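Local coordinates for protein tryptophan halogenase superfamily (Brevundimonas sp. BAL3, PDB 6FRL) that is a flavin-dependent halogenase that prefers bromination over chlorination, probably acting on electron-rich aromatic substrates, at residues Thr83-Ile88 with Leu350-Ile355; Gly217-Asp222 with Asn336-Gly341; Ala253-Asn258 with Arg284-Asn289. All coordinates share one frame; numbering follows the deposited sequence.

Contact 1: Thr83-Ile88 with Leu350-Ile355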
ATOM      1  N   THR B  83      18.018   3.470 -25.993  1.00 30.16           N
ATOM      2  CA  THR B  83      16.892   4.210 -26.572  1.00 30.55           C
ATOM      3  C   THR B  83      15.741   4.269 -25.547  1.00 30.44           C
ATOM      4  O   THR B  83      15.757   3.565 -24.530  1.00 29.40           O
ATOM      5  CB  THR B  83      16.353   3.511 -27.836  1.00 29.75           C
ATOM      6  OG1 THR B  83      15.766   2.251 -27.469  1.00 30.48           O
ATOM      7  CG2 THR B  83      17.464   3.258 -28.837  1.00 30.38           C
ATOM      8  N   CYS B  84      14.753   5.098 -25.845  1.00 27.20           N
ATOM      9  CA  CYS B  84      13.573   5.251 -24.997  1.00 27.24           C
ATOM     10  C   CYS B  84      12.620   4.057 -25.076  1.00 27.73           C
ATOM     11  O   CYS B  84      12.473   3.446 -26.141  1.00 25.18           O
ATOM     12  CB  CYS B  84      12.800   6.507 -25.398  1.00 27.88           C
ATOM     13  SG  CYS B  84      13.801   8.005 -25.405  1.00 28.84           S
ATOM     14  N   LYS B  85      12.004   3.723 -23.939  1.00 27.62           N
ATOM     15  CA  LYS B  85      10.974   2.683 -23.870  1.00 29.69           C
ATOM     16  C   LYS B  85       9.707   3.244 -23.231  1.00 32.32           C
ATOM     17  O   LYS B  85       9.678   3.524 -22.006  1.00 32.29           O
ATOM     18  CB  LYS B  85      11.428   1.465 -23.068  1.00 28.52           C
ATOM     19  CG  LYS B  85      10.316   0.408 -22.982  1.00 28.90           C
ATOM     20  CD  LYS B  85      10.713  -0.845 -22.250  1.00 27.73           C
ATOM     21  CE  LYS B  85       9.532  -1.745 -21.946  1.00 25.84           C
ATOM     22  NZ  LYS B  85       9.822  -2.702 -20.821  1.00 25.92           N
ATOM     23  N   LEU B  86       8.664   3.398 -24.051  1.00 33.17           N
ATOM     24  CA  LEU B  86       7.365   3.847 -23.542  1.00 33.82           C
ATOM     25  C   LEU B  86       6.399   2.744 -23.041  1.00 34.24           C
ATOM     26  O   LEU B  86       5.380   3.067 -22.432  1.00 31.23           O
ATOM     27  CB  LEU B  86       6.673   4.686 -24.597  1.00 33.51           C
ATOM     28  CG  LEU B  86       7.302   6.067 -24.740  1.00 33.47           C
ATOM     29  CD1 LEU B  86       6.707   6.736 -25.960  1.00 34.02           C
ATOM     30  CD2 LEU B  86       7.117   6.919 -23.495  1.00 32.51           C
ATOM     31  N   GLY B  87       6.726   1.478 -23.314  1.00 33.25           N
ATOM     32  CA  GLY B  87       5.901   0.316 -22.939  1.00 33.10           C
ATOM     33  C   GLY B  87       6.258  -0.926 -23.754  1.00 30.59           C
ATOM     34  O   GLY B  87       7.275  -0.944 -24.460  1.00 34.18           O
ATOM     35  N   ILE B  88       5.439  -1.961 -23.684  1.00 28.60           N
ATOM     36  CA  ILE B  88       5.694  -3.186 -24.466  1.00 28.99           C
ATOM     37  C   ILE B  88       4.545  -3.427 -25.404  1.00 30.04           C
ATOM     38  O   ILE B  88       3.380  -3.252 -25.026  1.00 34.14           O
ATOM     39  CB  ILE B  88       5.823  -4.428 -23.567  1.00 28.94           C
ATOM     40  CG1 ILE B  88       6.939  -4.232 -22.542  1.00 29.08           C
ATOM     41  CG2 ILE B  88       6.046  -5.702 -24.393  1.00 28.57           C
ATOM     42  CD1 ILE B  88       7.014  -5.360 -21.512  1.00 30.40           C
ATOM     43  N   LEU B 350       9.206 -11.412 -19.957  1.00 30.77           N
ATOM     44  CA  LEU B 350       7.996 -11.089 -20.704  1.00 30.70           C
ATOM     45  C   LEU B 350       7.569  -9.665 -20.395  1.00 28.37           C
ATOM     46  O   LEU B 350       7.034  -8.963 -21.267  1.00 29.16           O
ATOM     47  CB  LEU B 350       6.860 -12.084 -20.371  1.00 31.58           C
ATOM     48  CG  LEU B 350       5.511 -11.880 -21.088  1.00 33.03           C
ATOM     49  CD1 LEU B 350       5.657 -12.038 -22.590  1.00 34.70           C
ATOM     50  CD2 LEU B 350       4.476 -12.883 -20.582  1.00 35.23           C
ATOM     51  N   GLU B 351       7.777  -9.268 -19.142  1.00 25.79           N
ATOM     52  CA  GLU B 351       7.443  -7.946 -18.680  1.00 27.51           C
ATOM     53  C   GLU B 351       8.676  -7.213 -18.101  1.00 29.60           C
ATOM     54  O   GLU B 351       8.548  -6.375 -17.197  1.00 34.50           O
ATOM     55  CB  GLU B 351       6.228  -8.023 -17.732  1.00 24.61           C
ATOM     56  CG  GLU B 351       4.899  -8.260 -18.464  1.00 22.77           C
ATOM     57  CD  GLU B 351       4.210  -6.998 -18.980  1.00 23.34           C
ATOM     58  OE1 GLU B 351       4.732  -5.886 -18.840  1.00 24.58           O
ATOM     59  OE2 GLU B 351       3.094  -7.117 -19.539  1.00 25.02           O
ATOM     60  N   SER B 352       9.860  -7.519 -18.644  1.00 30.59           N
ATOM     61  CA  SER B 352      11.071  -6.715 -18.404  1.00 31.39           C
ATOM     62  C   SER B 352      11.393  -6.548 -16.907  1.00 29.95           C
ATOM     63  O   SER B 352      11.548  -5.427 -16.435  1.00 26.82           O
ATOM     64  CB  SER B 352      10.885  -5.304 -19.025  1.00 34.79           C
ATOM     65  OG  SER B 352      10.510  -5.348 -20.403  1.00 38.57           O
ATOM     66  N   THR B 353      11.470  -7.645 -16.155  1.00 28.95           N
ATOM     67  CA  THR B 353      11.517  -7.538 -14.691  1.00 30.90           C
ATOM     68  C   THR B 353      12.826  -7.919 -14.025  1.00 31.10           C
ATOM     69  O   THR B 353      12.948  -7.767 -12.828  1.00 31.57           O
ATOM     70  CB  THR B 353      10.397  -8.368 -14.016  1.00 31.90           C
ATOM     71  OG1 THR B 353      10.469  -9.719 -14.476  1.00 31.64           O
ATOM     72  CG2 THR B 353       8.997  -7.765 -14.299  1.00 31.05           C
ATOM     73  N   SER B 354      13.803  -8.395 -14.789  1.00 33.26           N
ATOM     74  CA  SER B 354      15.082  -8.890 -14.244  1.00 30.05           C
ATOM     75  C   SER B 354      15.857  -7.815 -13.480  1.00 26.37           C
ATOM     76  O   SER B 354      16.235  -7.996 -12.306  1.00 24.81           O
ATOM     77  CB  SER B 354      15.964  -9.424 -15.387  1.00 29.80           C
ATOM     78  OG  SER B 354      15.519 -10.707 -15.757  1.00 33.71           O
ATOM     79  N   ILE B 355      16.130  -6.717 -14.174  1.00 23.92           N
ATOM     80  CA  ILE B 355      16.827  -5.628 -13.581  1.00 24.24           C
ATOM     81  C   ILE B 355      15.978  -5.066 -12.426  1.00 25.62           C
ATOM     82  O   ILE B 355      16.506  -4.798 -11.343  1.00 27.03           O
ATOM     83  CB  ILE B 355      17.266  -4.626 -14.653  1.00 23.47           C
ATOM     84  CG1 ILE B 355      18.457  -5.255 -15.403  1.00 23.99           C
ATOM     85  CG2 ILE B 355      17.611  -3.260 -14.060  1.00 24.05           C
ATOM     86  CD1 ILE B 355      19.009  -4.454 -16.582  1.00 23.64           C
TER

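Contact 2: Gly217-Asp222 with Asn336-Gly341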
ATOM      1  N   GLY B 217      35.003 -11.357   4.790  1.00 32.82           N
ATOM      2  CA  GLY B 217      33.941 -10.377   4.905  1.00 32.64           C
ATOM      3  C   GLY B 217      32.981 -10.685   6.037  1.00 32.58           C
ATOM      4  O   GLY B 217      32.798 -11.831   6.412  1.00 39.66           O
ATOM      5  N   ASP B 218      32.370  -9.651   6.585  1.00 29.68           N
ATOM      6  CA  ASP B 218      31.266  -9.801   7.531  1.00 31.47           C
ATOM      7  C   ASP B 218      29.916 -10.115   6.856  1.00 33.24           C
ATOM      8  O   ASP B 218      29.100 -10.839   7.438  1.00 36.05           O
ATOM      9  CB  ASP B 218      31.117  -8.533   8.351  1.00 31.17           C
ATOM     10  CG  ASP B 218      32.320  -8.257   9.223  1.00 33.50           C
ATOM     11  OD1 ASP B 218      33.123  -9.212   9.458  1.00 33.50           O
ATOM     12  OD2 ASP B 218      32.428  -7.083   9.688  1.00 32.17           O
ATOM     13  N   LEU B 219      29.682  -9.520   5.669  1.00 33.32           N
ATOM     14  CA  LEU B 219      28.449  -9.650   4.880  1.00 30.78           C
ATOM     15  C   LEU B 219      28.810 -10.015   3.441  1.00 26.83           C
ATOM     16  O   LEU B 219      29.605  -9.334   2.808  1.00 23.65           O
ATOM     17  CB  LEU B 219      27.612  -8.353   4.912  1.00 31.08           C
ATOM     18  CG  LEU B 219      26.317  -8.341   4.047  1.00 35.16           C
ATOM     19  CD1 LEU B 219      25.287  -9.267   4.663  1.00 35.93           C
ATOM     20  CD2 LEU B 219      25.655  -6.969   3.838  1.00 34.99           C
ATOM     21  N   PHE B 220      28.200 -11.079   2.939  1.00 25.08           N
ATOM     22  CA  PHE B 220      28.372 -11.531   1.578  1.00 27.30           C
ATOM     23  C   PHE B 220      27.093 -11.351   0.756  1.00 27.64           C
ATOM     24  O   PHE B 220      25.999 -11.714   1.232  1.00 30.96           O
ATOM     25  CB  PHE B 220      28.781 -13.010   1.573  1.00 30.36           C
ATOM     26  CG  PHE B 220      30.195 -13.228   2.014  1.00 31.88           C
ATOM     27  CD1 PHE B 220      30.519 -13.213   3.364  1.00 32.64           C
ATOM     28  CD2 PHE B 220      31.214 -13.358   1.075  1.00 31.87           C
ATOM     29  CE1 PHE B 220      31.833 -13.342   3.763  1.00 34.33           C
ATOM     30  CE2 PHE B 220      32.519 -13.511   1.481  1.00 31.69           C
ATOM     31  CZ  PHE B 220      32.831 -13.494   2.821  1.00 32.63           C
ATOM     32  N   VAL B 221      27.230 -10.810  -0.470  1.00 25.71           N
ATOM     33  CA  VAL B 221      26.128 -10.751  -1.433  1.00 26.35           C
ATOM     34  C   VAL B 221      26.437 -11.706  -2.571  1.00 24.92           C
ATOM     35  O   VAL B 221      27.467 -11.586  -3.223  1.00 26.68           O
ATOM     36  CB  VAL B 221      25.890  -9.338  -2.019  1.00 27.09           C
ATOM     37  CG1 VAL B 221      24.553  -9.302  -2.747  1.00 28.09           C
ATOM     38  CG2 VAL B 221      25.916  -8.263  -0.940  1.00 27.13           C
ATOM     39  N   ASP B 222      25.543 -12.649  -2.816  1.00 24.85           N
ATOM     40  CA  ASP B 222      25.736 -13.624  -3.890  1.00 24.80           C
ATOM     41  C   ASP B 222      25.108 -13.055  -5.144  1.00 25.17           C
ATOM     42  O   ASP B 222      23.884 -13.001  -5.252  1.00 21.96           O
ATOM     43  CB  ASP B 222      25.102 -14.970  -3.511  1.00 25.01           C
ATOM     44  CG  ASP B 222      25.358 -16.074  -4.528  1.00 24.50           C
ATOM     45  OD1 ASP B 222      25.709 -15.794  -5.682  1.00 22.63           O
ATOM     46  OD2 ASP B 222      25.192 -17.255  -4.164  1.00 27.10           O
ATOM     47  N   ASN B 336      24.646 -14.932   6.787  1.00 35.19           N
ATOM     48  CA  ASN B 336      25.194 -13.617   6.404  1.00 30.70           C
ATOM     49  C   ASN B 336      25.419 -13.520   4.897  1.00 29.60           C
ATOM     50  O   ASN B 336      26.335 -12.826   4.424  1.00 27.31           O
ATOM     51  CB  ASN B 336      26.493 -13.330   7.192  1.00 29.83           C
ATOM     52  CG  ASN B 336      27.626 -14.277   6.854  1.00 29.22           C
ATOM     53  OD1 ASN B 336      27.418 -15.445   6.491  1.00 29.54           O
ATOM     54  ND2 ASN B 336      28.849 -13.772   6.961  1.00 28.30           N
ATOM     55  N   CYS B 337      24.564 -14.211   4.143  1.00 28.80           N
ATOM     56  CA  CYS B 337      24.547 -14.128   2.700  1.00 27.58           C
ATOM     57  C   CYS B 337      23.182 -13.653   2.227  1.00 26.56           C
ATOM     58  O   CYS B 337      22.171 -14.256   2.575  1.00 23.50           O
ATOM     59  CB  CYS B 337      24.835 -15.485   2.116  1.00 27.39           C
ATOM     60  SG  CYS B 337      24.916 -15.446   0.334  1.00 28.64           S
ATOM     61  N   VAL B 338      23.167 -12.579   1.428  1.00 28.03           N
ATOM     62  CA  VAL B 338      21.958 -12.086   0.742  1.00 27.59           C
ATOM     63  C   VAL B 338      22.150 -12.378  -0.713  1.00 26.58           C
ATOM     64  O   VAL B 338      23.204 -12.039  -1.259  1.00 27.28           O
ATOM     65  CB  VAL B 338      21.792 -10.567   0.873  1.00 28.83           C
ATOM     66  CG1 VAL B 338      20.506 -10.098   0.225  1.00 29.98           C
ATOM     67  CG2 VAL B 338      21.801 -10.184   2.329  1.00 31.92           C
ATOM     68  N   ALA B 339      21.139 -12.973  -1.353  1.00 25.42           N
ATOM     69  CA  ALA B 339      21.222 -13.265  -2.777  1.00 24.45           C
ATOM     70  C   ALA B 339      20.531 -12.180  -3.606  1.00 24.84           C
ATOM     71  O   ALA B 339      19.354 -11.875  -3.369  1.00 29.37           O
ATOM     72  CB  ALA B 339      20.600 -14.612  -3.043  1.00 23.82           C
ATOM     73  N   ILE B 340      21.246 -11.622  -4.584  1.00 24.71           N
ATOM     74  CA  ILE B 340      20.713 -10.574  -5.488  1.00 24.37           C
ATOM     75  C   ILE B 340      20.826 -10.990  -6.967  1.00 23.47           C
ATOM     76  O   ILE B 340      21.896 -11.419  -7.404  1.00 25.08           O
ATOM     77  CB  ILE B 340      21.481  -9.245  -5.288  1.00 25.35           C
ATOM     78  CG1 ILE B 340      21.393  -8.747  -3.834  1.00 26.52           C
ATOM     79  CG2 ILE B 340      20.988  -8.150  -6.248  1.00 25.48           C
ATOM     80  CD1 ILE B 340      20.038  -8.201  -3.431  1.00 27.42           C
ATOM     81  N   GLY B 341      19.751 -10.804  -7.741  1.00 22.40           N
ATOM     82  CA  GLY B 341      19.710 -11.240  -9.147  1.00 24.34           C
ATOM     83  C   GLY B 341      19.384 -12.727  -9.309  1.00 25.76           C
ATOM     84  O   GLY B 341      18.701 -13.286  -8.465  1.00 25.58           O
TER

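Contact 3: Ala253-Asn258 with Arg284-Asn289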
ATOM      1  N   ALA B 253      18.800 -16.454 -27.757  1.00 42.30           N
ATOM      2  CA  ALA B 253      19.010 -15.010 -27.920  1.00 40.50           C
ATOM      3  C   ALA B 253      20.092 -14.768 -28.956  1.00 40.54           C
ATOM      4  O   ALA B 253      21.033 -15.573 -29.083  1.00 44.77           O
ATOM      5  CB  ALA B 253      19.403 -14.365 -26.601  1.00 40.15           C
ATOM      6  N   VAL B 254      19.963 -13.657 -29.672  1.00 36.32           N
ATOM      7  CA  VAL B 254      20.921 -13.286 -30.673  1.00 39.09           C
ATOM      8  C   VAL B 254      20.848 -11.765 -30.889  1.00 42.66           C
ATOM      9  O   VAL B 254      19.733 -11.205 -31.039  1.00 41.30           O
ATOM     10  CB  VAL B 254      20.678 -14.072 -31.990  1.00 39.30           C
ATOM     11  CG1 VAL B 254      19.297 -13.794 -32.569  1.00 38.03           C
ATOM     12  CG2 VAL B 254      21.742 -13.762 -33.046  1.00 38.70           C
ATOM     13  N   GLN B 255      22.027 -11.115 -30.870  1.00 42.05           N
ATOM     14  CA  GLN B 255      22.129  -9.698 -31.186  1.00 46.70           C
ATOM     15  C   GLN B 255      22.086  -9.520 -32.702  1.00 47.00           C
ATOM     16  O   GLN B 255      22.652 -10.322 -33.443  1.00 47.83           O
ATOM     17  CB  GLN B 255      23.417  -9.052 -30.622  1.00 49.99           C
ATOM     18  CG  GLN B 255      23.506  -8.903 -29.117  1.00 54.13           C
ATOM     19  CD  GLN B 255      22.563  -7.844 -28.547  1.00 56.26           C
ATOM     20  OE1 GLN B 255      21.508  -8.196 -27.992  1.00 60.12           O
ATOM     21  NE2 GLN B 255      22.940  -6.559 -28.650  1.00 47.31           N
ATOM     22  N   SER B 256      21.404  -8.471 -33.138  1.00 44.99           N
ATOM     23  CA  SER B 256      21.299  -8.122 -34.536  1.00 46.42           C
ATOM     24  C   SER B 256      21.843  -6.711 -34.769  1.00 50.11           C
ATOM     25  O   SER B 256      21.810  -5.855 -33.863  1.00 46.91           O
ATOM     26  CB  SER B 256      19.847  -8.230 -35.004  1.00 46.26           C
ATOM     27  OG  SER B 256      18.991  -7.269 -34.420  1.00 47.30           O
ATOM     28  N   GLU B 257      22.342  -6.491 -35.993  1.00 55.74           N
ATOM     29  CA  GLU B 257      22.877  -5.201 -36.442  1.00 58.42           C
ATOM     30  C   GLU B 257      21.782  -4.534 -37.258  1.00 52.10           C
ATOM     31  O   GLU B 257      21.224  -5.168 -38.129  1.00 52.20           O
ATOM     32  CB  GLU B 257      24.145  -5.431 -37.283  1.00 59.19           C
ATOM     33  CG  GLU B 257      24.889  -4.168 -37.732  1.00 62.28           C
ATOM     34  CD  GLU B 257      26.333  -4.134 -37.249  1.00 71.08           C
ATOM     35  OE1 GLU B 257      26.721  -3.077 -36.700  1.00 72.49           O
ATOM     36  OE2 GLU B 257      27.075  -5.151 -37.383  1.00 71.32           O
ATOM     37  N   ASN B 258      21.473  -3.273 -36.969  1.00 52.32           N
ATOM     38  CA  ASN B 258      20.415  -2.545 -37.703  1.00 55.96           C
ATOM     39  C   ASN B 258      20.787  -2.407 -39.186  1.00 65.16           C
ATOM     40  O   ASN B 258      21.955  -2.209 -39.505  1.00 63.82           O
ATOM     41  CB  ASN B 258      20.178  -1.138 -37.118  1.00 51.22           C
ATOM     42  CG  ASN B 258      19.453  -1.146 -35.786  1.00 47.47           C
ATOM     43  OD1 ASN B 258      19.315  -0.109 -35.177  1.00 52.85           O
ATOM     44  ND2 ASN B 258      18.995  -2.301 -35.335  1.00 42.44           N
ATOM     45  N   ARG B 284      20.316   1.752 -30.158  1.00 41.96           N
ATOM     46  CA  ARG B 284      20.525   2.801 -31.188  1.00 44.89           C
ATOM     47  C   ARG B 284      20.958   2.307 -32.559  1.00 42.45           C
ATOM     48  O   ARG B 284      20.405   2.777 -33.555  1.00 42.19           O
ATOM     49  CB  ARG B 284      21.485   3.908 -30.712  1.00 47.78           C
ATOM     50  CG  ARG B 284      20.773   5.005 -29.934  1.00 51.10           C
ATOM     51  CD  ARG B 284      21.507   6.335 -29.948  1.00 55.38           C
ATOM     52  NE  ARG B 284      22.843   6.246 -29.355  1.00 59.03           N
ATOM     53  CZ  ARG B 284      23.113   6.089 -28.048  1.00 59.04           C
ATOM     54  NH1 ARG B 284      22.144   5.986 -27.118  1.00 53.74           N
ATOM     55  NH2 ARG B 284      24.399   6.024 -27.658  1.00 53.09           N
ATOM     56  N   HIS B 285      21.928   1.390 -32.609  1.00 42.99           N
ATOM     57  CA  HIS B 285      22.413   0.782 -33.889  1.00 45.50           C
ATOM     58  C   HIS B 285      22.343  -0.766 -33.900  1.00 43.83           C
ATOM     59  O   HIS B 285      22.732  -1.413 -34.869  1.00 47.47           O
ATOM     60  CB  HIS B 285      23.864   1.225 -34.214  1.00 46.15           C
ATOM     61  CG  HIS B 285      24.115   2.702 -34.077  1.00 47.40           C
ATOM     62  ND1 HIS B 285      23.539   3.642 -34.905  1.00 49.89           N
ATOM     63  CD2 HIS B 285      24.906   3.394 -33.219  1.00 49.40           C
ATOM     64  CE1 HIS B 285      23.947   4.852 -34.551  1.00 55.63           C
ATOM     65  NE2 HIS B 285      24.780   4.728 -33.531  1.00 54.22           N
ATOM     66  N   ARG B 286      21.829  -1.356 -32.835  1.00 43.68           N
ATOM     67  CA  ARG B 286      21.793  -2.809 -32.659  1.00 42.60           C
ATOM     68  C   ARG B 286      20.491  -3.187 -31.965  1.00 37.62           C
ATOM     69  O   ARG B 286      19.759  -2.321 -31.482  1.00 30.68           O
ATOM     70  CB  ARG B 286      22.983  -3.287 -31.818  1.00 48.86           C
ATOM     71  CG  ARG B 286      24.347  -3.218 -32.520  1.00 58.29           C
ATOM     72  CD  ARG B 286      25.525  -3.070 -31.527  1.00 64.72           C
ATOM     73  NE  ARG B 286      25.331  -3.807 -30.259  1.00 72.16           N
ATOM     74  CZ  ARG B 286      25.432  -3.315 -29.007  1.00 68.48           C
ATOM     75  NH1 ARG B 286      25.765  -2.038 -28.748  1.00 67.12           N
ATOM     76  NH2 ARG B 286      25.193  -4.134 -27.992  1.00 64.56           N
ATOM     77  N   ALA B 287      20.182  -4.478 -31.933  1.00 36.45           N
ATOM     78  CA  ALA B 287      19.005  -4.908 -31.193  1.00 37.51           C
ATOM     79  C   ALA B 287      19.205  -6.270 -30.549  1.00 38.49           C
ATOM     80  O   ALA B 287      19.935  -7.107 -31.078  1.00 42.11           O
ATOM     81  CB  ALA B 287      17.781  -4.897 -32.081  1.00 36.88           C
ATOM     82  N   GLY B 288      18.578  -6.451 -29.382  1.00 36.18           N
ATOM     83  CA  GLY B 288      18.407  -7.748 -28.771  1.00 34.66           C
ATOM     84  C   GLY B 288      17.226  -8.472 -29.414  1.00 35.12           C
ATOM     85  O   GLY B 288      16.173  -7.862 -29.674  1.00 30.46           O
ATOM     86  N   ASN B 289      17.425  -9.759 -29.716  1.00 37.05           N
ATOM     87  CA  ASN B 289      16.366 -10.623 -30.239  1.00 37.18           C
ATOM     88  C   ASN B 289      16.364 -11.921 -29.455  1.00 37.43           C
ATOM     89  O   ASN B 289      17.405 -12.347 -28.972  1.00 39.91           O
ATOM     90  CB  ASN B 289      16.574 -10.989 -31.705  1.00 37.23           C
ATOM     91  CG  ASN B 289      16.848  -9.801 -32.585  1.00 38.24           C
ATOM     92  OD1 ASN B 289      15.984  -9.386 -33.372  1.00 35.95           O
ATOM     93  ND2 ASN B 289      18.070  -9.251 -32.480  1.00 36.08           N
TER
HETATM   94  O   HOH W   1      17.460  -1.263 -33.096  1.00 30.34           O

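Contact 1: Thr83-Ile88 with Leu350-Ile355
Lys85 reaches Ser352 with a fully extended chain: CG is anti to the backbone N (chi1 179°) and every later torsion is also anti, which carries NZ straight off strand 83-85. Ser352 meets it with OG anti to its own carbonyl carbon, beside its backbone N (chi1 -53°). The result is a tip-to-tip hydrogen bond in which Lys85 NZ donates to Ser352 OG over 2.8 Å. The lysine end has a second acceptor, Thr58 O, so at least two bonds fix where the amine sits.

Beside this polar link lies Ile88. With CG1 anti to the carbonyl carbon and the chain extended beyond it, CD1 reaches toward residues 350-352. CD1 sits 3.6 Å from the carbonyl oxygen of Leu350 and 3.7 Å from Ser352 OG, so across this contact the methyl meets mainly oxygen atoms. Glu351 bends at chi2 (-86°), and its OE1 comes to 3.6 Å from Ile88 CD1, the two side chains crossing obliquely. Its carboxyl group is held from outside the contact: OE1 bonds to His102 and OE2 to His400.

Backbones stay well apart, the nearest CA atoms being those of Ile88 and Glu351 at 7.7 Å, and only 154 Å² is buried, so the contact is made largely by side-chain ends. The residues that touch are nevertheless all buried. Lys85 NZ lies 6.3 Å from Glu351 OE1, near but not in contact. Flavin-dependent halogenases have an essential lysine with a glutamate close by in the active site, and Lys85 and Glu351 probably are that pair. On this reading Ser352 and Thr58 aim the lysine amine, the two histidines fix the carboxyl group, and the chemistry would take place beside groups whose positions are set by hydrogen bonds.

Contact 2: Gly217-Asp222 with Asn336-Gly341
Asn336 lies alongside Phe220, both side chains pointing the same way, with ND2 at the ring edge 4.0 Å from Phe220 CD1 and the ring and amide planes 71° apart. Its CG stands between the backbone N and the carbonyl carbon (chi1 65°), which lets ND2 reach Asp218 O at 3.0 Å. That donor comes from above the carbonyl plane of Asp218, although the acceptor lies close to the amide plane of Asn336. The other end of the amide is also used, OD1 accepting from Val204 N. An alanine here would probably leave Asp218 O and Val204 N without these mates and open a gap at the edge of the Phe220 ring.

Beyond the asparagine, strands 219-222 and 337-339 run parallel, their short axes 23° apart. Phe220 N bonds to Asn336 O, Val338 N to Phe220 O at 3.0 Å, Asp222 N to Val338 O, and Ile340 N to Asp222 O. Val221, on the face it shares with Val338, packs its CG1 on CG1 of Ile340 just beyond the strand, at 3.4 Å; on the other face, Asp222 CB rests 3.9 Å from Cys337 SG. The Asp222 carboxylate is held by Ser224 OG and by Val230 N and Ile231 N of helix 229-234. With strand 13-17 parallel on the far side of 219-222, this is the core of a Rossmann-like sheet, consistent with a flavin-binding domain.

Contact 3: Ala253-Asn258 with Arg284-Asn289
Val254 pairs with Asn289, and Ser256 with Ala287, as the hydrogen-bonded pairs of two neighbouring antiparallel strands, 253-257 and 286-289, inside a seven-stranded mixed sheet. Ser256 and Ala287 satisfy each other in both directions: Ser256 N donates to Ala287 O, and Ala287 N to Ser256 O at 2.9 Å. The Val254 pair is less even. Val254 N donates well to Asn289 O, but the return bond from Asn289 N to Val254 O is weak, with an N-H...O angle of 130°.

The Asn289 side chain gives Val254 O a second, straighter bond. Its ND2 donates to Val254 O at 2.9 Å and to Ser256 OG at 2.9 Å, both acceptors lying close to the amide plane, so two well-directed bonds grip the nitrogen. OD1 accepts from Leu312 N, which leaves the amide engaged at both ends and fixed in rotation. Ser256 places OG within reach by setting it between its backbone N and carbonyl carbon (chi1 67°).

At the end of the pairing, Asn258 N donates to His285 O over 3.1 Å, from above the carbonyl plane. Asn258 ND2 donates to a water at 2.9 Å, and that water also lies 3.0 Å from Arg286 O, bridging the two segments.

On the face of Gln255 and Arg286, Arg286 NH2 has its salt bridge with Asp168, while Gln255 bends at chi2 across its partner Gly288. Gln255 OE1 accepts from Gly55 N and lies 3.2 Å from Gly288 CA, where a CB would meet it closely.

Overall arrangement
Along the chain, 83-88 comes first, then 217-222, 253-258, 284-289, 336-341 and 350-355, so contact 1 spans the other two and contact 2 spans contact 3. Contacts 1 and 3 share the seven-stranded sheet, which holds strands 87-91, 250-257 and 286-293; their centres are 15 Å apart and they touch where Thr83 CG2 packs 3.5 Å from Arg284 N. Contact 2 belongs to a separate six-stranded, Rossmann-like sheet that probably carries the flavin. Its nearest atoms are about 6 Å from contact 1 and about 17 Å from contact 3, without touching (centres 27 and 34 Å apart). The probable active-site contact 1 thus lies at the seven-stranded sheet through strand 87-91.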